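Side-chain contacts in 6-phosphogluconolactonase (Shewanella baltica, PDB 3NWP), which probably hydrolyses 6-phosphogluconolactone to 6-phosphogluconate, the second step of the oxidative pentose phosphate pathway: residues F109-A112 with E113-A116; E152-N155 with A156-Q160. One frame throughout, in Å; residues are numbered along the deposited sequence.

In the fold
Both contacts are local. Contact 1 runs from a loop into the first turn of helix 112-122, with T111 at the N-cap position. Contact 2 spans the short helix 153-158 and its exit. Their centres lie about 17 Å apart, and their nearest atoms come to about 4 Å without touching. Both contacts touch strand 163-166: A112 and E113 touch A165, while N155, A156 and T159 touch V164. N167, just after that strand, hydrogen-bonds through its side chain to E113 OE2 and through its backbone N to E152 OE1. Contact 1 lies about 20 Å from the centre of the chain and contact 2 about 16 Å.

Contact 1 of 2, residues F109-A112 with E113-A116; sequences FSTA and EAGA
The hydrogen bonds here join T111 to A114 and G115. A114 N donates to T111 OG1 at 3.2 Å, with an N-H...O angle of 162°. The T111 hydroxyl sits between its own backbone N and carbonyl carbon (chi1 63°), and this turns it toward the first turn of the helix. T111 is at the N-cap position, and this is its capping bond. G115 N donates to T111 O at 2.9 Å.

The aromatic contact comes from F109. Its ring lies with one face over A114 O, which stands 3.5 Å above the ring plane near its centre. F109 CD1 also meets the methyl A114 CB at 3.8 Å. F109 CB packs on G115 N at 3.6 Å, beside a residue that has no side chain.

The third kind is van der Waals contact. The bend at E113 chi2 (80°) folds the chain back, and E113 OE1 comes to T111 CB at 3.7 Å. The other carboxylate oxygen, E113 OE2, is hydrogen-bonded to N167 ND2.

T111 thus serves two backbone N-H groups of the first turn, one with its side chain and one with its carbonyl. The carboxylate of E113, near the helix N-terminus, probably gains from the helix dipole.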
loop_
_atom_site.group_PDB
_atom_site.type_symbol
_atom_site.label_atom_id
_atom_site.label_comp_id
_atom_site.label_asym_id
_atom_site.label_seq_id
_atom_site.Cartn_x
_atom_site.Cartn_y
_atom_site.Cartn_z
ATOM N N PHE A 109 19.896 -7.844 6.555
ATOM C CA PHE A 109 20.858 -7.183 5.673
ATOM C C PHE A 109 20.969 -5.704 6.008
ATOM O O PHE A 109 19.995 -5.088 6.463
ATOM C CB PHE A 109 20.550 -7.435 4.199
ATOM C CG PHE A 109 20.906 -8.810 3.719
ATOM C CD1 PHE A 109 22.214 -9.119 3.355
ATOM C CD2 PHE A 109 19.953 -9.788 3.589
ATOM C CE1 PHE A 109 22.520 -10.392 2.884
ATOM C CE2 PHE A 109 20.241 -11.038 3.091
ATOM C CZ PHE A 109 21.555 -11.360 2.750
ATOM N N SER A 110 22.172 -5.131 5.824
ATOM C CA SER A 110 22.442 -3.799 6.320
ATOM C C SER A 110 21.879 -2.679 5.434
ATOM O O SER A 110 21.745 -1.545 5.897
ATOM C CB SER A 110 23.945 -3.583 6.529
ATOM O OG SER A 110 24.607 -3.591 5.287
ATOM N N THR A 111 21.565 -3.007 4.175
ATOM C CA THR A 111 20.899 -2.072 3.252
ATOM C C THR A 111 19.765 -2.734 2.497
ATOM O O THR A 111 19.736 -3.938 2.328
ATOM C CB THR A 111 21.865 -1.524 2.188
ATOM O OG1 THR A 111 22.332 -2.602 1.366
ATOM C CG2 THR A 111 23.067 -0.803 2.882
ATOM N N ALA A 112 18.840 -1.911 1.995
ATOM C CA ALA A 112 17.726 -2.421 1.217
ATOM C C ALA A 112 18.217 -3.137 -0.034
ATOM O O ALA A 112 17.641 -4.120 -0.449
ATOM C CB ALA A 112 16.756 -1.251 0.868
ATOM N N GLU A 113 19.287 -2.629 -0.656
ATOM C CA GLU A 113 19.813 -3.279 -1.853
ATOM C C GLU A 113 20.213 -4.691 -1.511
ATOM O O GLU A 113 19.909 -5.618 -2.284
ATOM C CB GLU A 113 21.040 -2.530 -2.383
ATOM C CG GLU A 113 20.759 -1.237 -3.114
ATOM C CD GLU A 113 20.491 -0.031 -2.212
ATOM O OE1 GLU A 113 20.546 -0.120 -0.960
ATOM O OE2 GLU A 113 20.256 1.038 -2.827
ATOM N N ALA A 114 20.941 -4.865 -0.416
ATOM C CA ALA A 114 21.397 -6.208 -0.053
ATOM C C ALA A 114 20.276 -7.105 0.412
ATOM O O ALA A 114 20.346 -8.312 0.223
ATOM C CB ALA A 114 22.487 -6.142 1.018
ATOM N N GLY A 115 19.224 -6.528 1.014
ATOM C CA GLY A 115 18.103 -7.321 1.526
ATOM C C GLY A 115 16.936 -7.589 0.572
ATOM O O GLY A 115 16.057 -8.416 0.852
ATOM N N ALA A 116 16.952 -6.947 -0.588
ATOM C CA ALA A 116 15.789 -6.992 -1.481
ATOM C C ALA A 116 15.461 -8.381 -1.976
ATOM O O ALA A 116 14.296 -8.756 -2.084
ATOM C CB ALA A 116 15.957 -6.025 -2.635
#

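Contact 2 of 2, residues E152-N155 with A156-Q160; sequences ELEN and ALTTQ
The flat side-chain groups that meet the second segment are the amide of N155 and the carboxylate of E154. N155 OD1 approaches T159 CB at 3.6 Å, and the two side chains cross at a slant. The amide nitrogen N155 ND2 gives a weak hydrogen bond to a water, which is also bonded to T159 OG1 at 2.7 Å. T159 OG1 has a second partner in A161 N. The E154 chain is bent at chi2 (66°), which brings its carboxylate beside the next turn. There E154 OE2 lies 3.9 Å from T158 CG2. E154 OE1 is hydrogen-bonded to H212.

The T158 hydroxyl turns back on the helix. T158 OG1 donates to E154 O at 2.6 Å, from above the carbonyl plane rather than on a lone pair. Its chi1 of 63° places the hydroxyl over that carbonyl.

On the buried side, L153 and L157 pack one turn apart. L153 CG meets L157 CD1 at 3.8 Å, and L157 CG also rests on L153 O. Loop residues W146 and P215 touch L153, and V211 touches L157.

The backbone bonds run from A156 N to E152 O and from L157 N to L153 O. N155 O then accepts twice, from T159 N at 2.9 Å and from T158 N at 3.2 Å.

The arrangement is that of a short amphipathic alpha-helix of under two turns. A leucine pair faces the protein, and a threonine hydroxyl bonds to the carbonyl one turn back. The chain then leaves helical geometry at T159 and goes on to strand 163-166 of the sheet.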
loop_
_atom_site.group_PDB
_atom_site.type_symbol
_atom_site.label_atom_id
_atom_site.label_comp_id
_atom_site.label_asym_id
_atom_site.label_seq_id
_atom_site.Cartn_x
_atom_site.Cartn_y
_atom_site.Cartn_z
ATOM N N GLU A 152 16.087 4.982 -8.733
ATOM C CA GLU A 152 15.573 3.640 -8.911
ATOM C C GLU A 152 14.122 3.633 -9.359
ATOM O O GLU A 152 13.542 2.556 -9.472
ATOM C CB GLU A 152 15.648 2.876 -7.590
ATOM C CG GLU A 152 17.055 2.687 -7.039
ATOM C CD GLU A 152 17.577 3.828 -6.192
ATOM O OE1 GLU A 152 16.865 4.814 -5.867
ATOM O OE2 GLU A 152 18.782 3.766 -5.825
ATOM N N LEU A 153 13.552 4.815 -9.626
ATOM C CA LEU A 153 12.113 4.842 -10.003
ATOM C C LEU A 153 11.816 3.981 -11.237
ATOM O O LEU A 153 10.875 3.172 -11.201
ATOM C CB LEU A 153 11.639 6.266 -10.228
ATOM C CG LEU A 153 10.181 6.383 -10.620
ATOM C CD1 LEU A 153 9.192 5.836 -9.533
ATOM C CD2 LEU A 153 9.858 7.870 -10.927
ATOM N N GLU A 154 12.557 4.152 -12.344
ATOM C CA GLU A 154 12.281 3.324 -13.517
ATOM C C GLU A 154 12.347 1.830 -13.222
ATOM O O GLU A 154 11.505 1.054 -13.720
ATOM C CB GLU A 154 13.220 3.725 -14.670
ATOM C CG GLU A 154 12.802 3.153 -16.025
ATOM C CD GLU A 154 11.452 3.709 -16.589
ATOM O OE1 GLU A 154 10.704 4.418 -15.891
ATOM O OE2 GLU A 154 11.133 3.424 -17.756
ATOM N N ASN A 155 13.338 1.401 -12.433
ATOM C CA ASN A 155 13.406 0.041 -11.999
ATOM C C ASN A 155 12.108 -0.369 -11.251
ATOM O O ASN A 155 11.539 -1.417 -11.537
ATOM C CB ASN A 155 14.648 -0.264 -11.171
ATOM C CG ASN A 155 14.857 -1.752 -11.003
ATOM O OD1 ASN A 155 14.643 -2.509 -11.959
ATOM N ND2 ASN A 155 15.261 -2.168 -9.825
ATOM N N ALA A 156 11.715 0.414 -10.289
ATOM C CA ALA A 156 10.479 0.081 -9.565
ATOM C C ALA A 156 9.299 -0.054 -10.513
ATOM O O ALA A 156 8.436 -0.907 -10.310
ATOM C CB ALA A 156 10.209 1.103 -8.487
ATOM N N LEU A 157 9.238 0.814 -11.518
ATOM C CA LEU A 157 8.099 0.858 -12.465
ATOM C C LEU A 157 8.113 -0.236 -13.511
ATOM O O LEU A 157 7.102 -0.488 -14.157
ATOM C CB LEU A 157 8.018 2.242 -13.138
ATOM C CG LEU A 157 7.778 3.411 -12.189
ATOM C CD1 LEU A 157 7.813 4.683 -13.002
ATOM C CD2 LEU A 157 6.426 3.223 -11.401
ATOM N N THR A 158 9.288 -0.860 -13.734
ATOM C CA THR A 158 9.434 -1.805 -14.841
ATOM C C THR A 158 9.974 -3.221 -14.522
ATOM O O THR A 158 9.821 -4.145 -15.363
ATOM C CB THR A 158 10.267 -1.170 -15.983
ATOM O OG1 THR A 158 11.584 -0.893 -15.495
ATOM C CG2 THR A 158 9.605 0.116 -16.506
ATOM N N THR A 159 10.486 -3.419 -13.323
ATOM C CA THR A 159 10.974 -4.714 -12.895
ATOM C C THR A 159 9.869 -5.740 -12.815
ATOM O O THR A 159 8.691 -5.393 -12.583
ATOM C CB THR A 159 11.708 -4.634 -11.582
ATOM O OG1 THR A 159 12.390 -5.878 -11.343
ATOM C CG2 THR A 159 10.747 -4.375 -10.376
ATOM N N GLN A 160 10.228 -7.000 -13.036
ATOM C CA GLN A 160 9.334 -8.110 -12.681
ATOM C C GLN A 160 9.579 -8.659 -11.321
ATOM O O GLN A 160 8.781 -9.497 -10.855
ATOM C CB GLN A 160 9.460 -9.219 -13.753
ATOM C CG GLN A 160 8.970 -8.813 -15.137
ATOM C CD GLN A 160 7.461 -8.593 -15.138
ATOM O OE1 GLN A 160 6.987 -7.521 -15.468
ATOM N NE2 GLN A 160 6.745 -9.550 -14.617
HETATM O O HOH W 1 14.659 -5.506 -9.983
#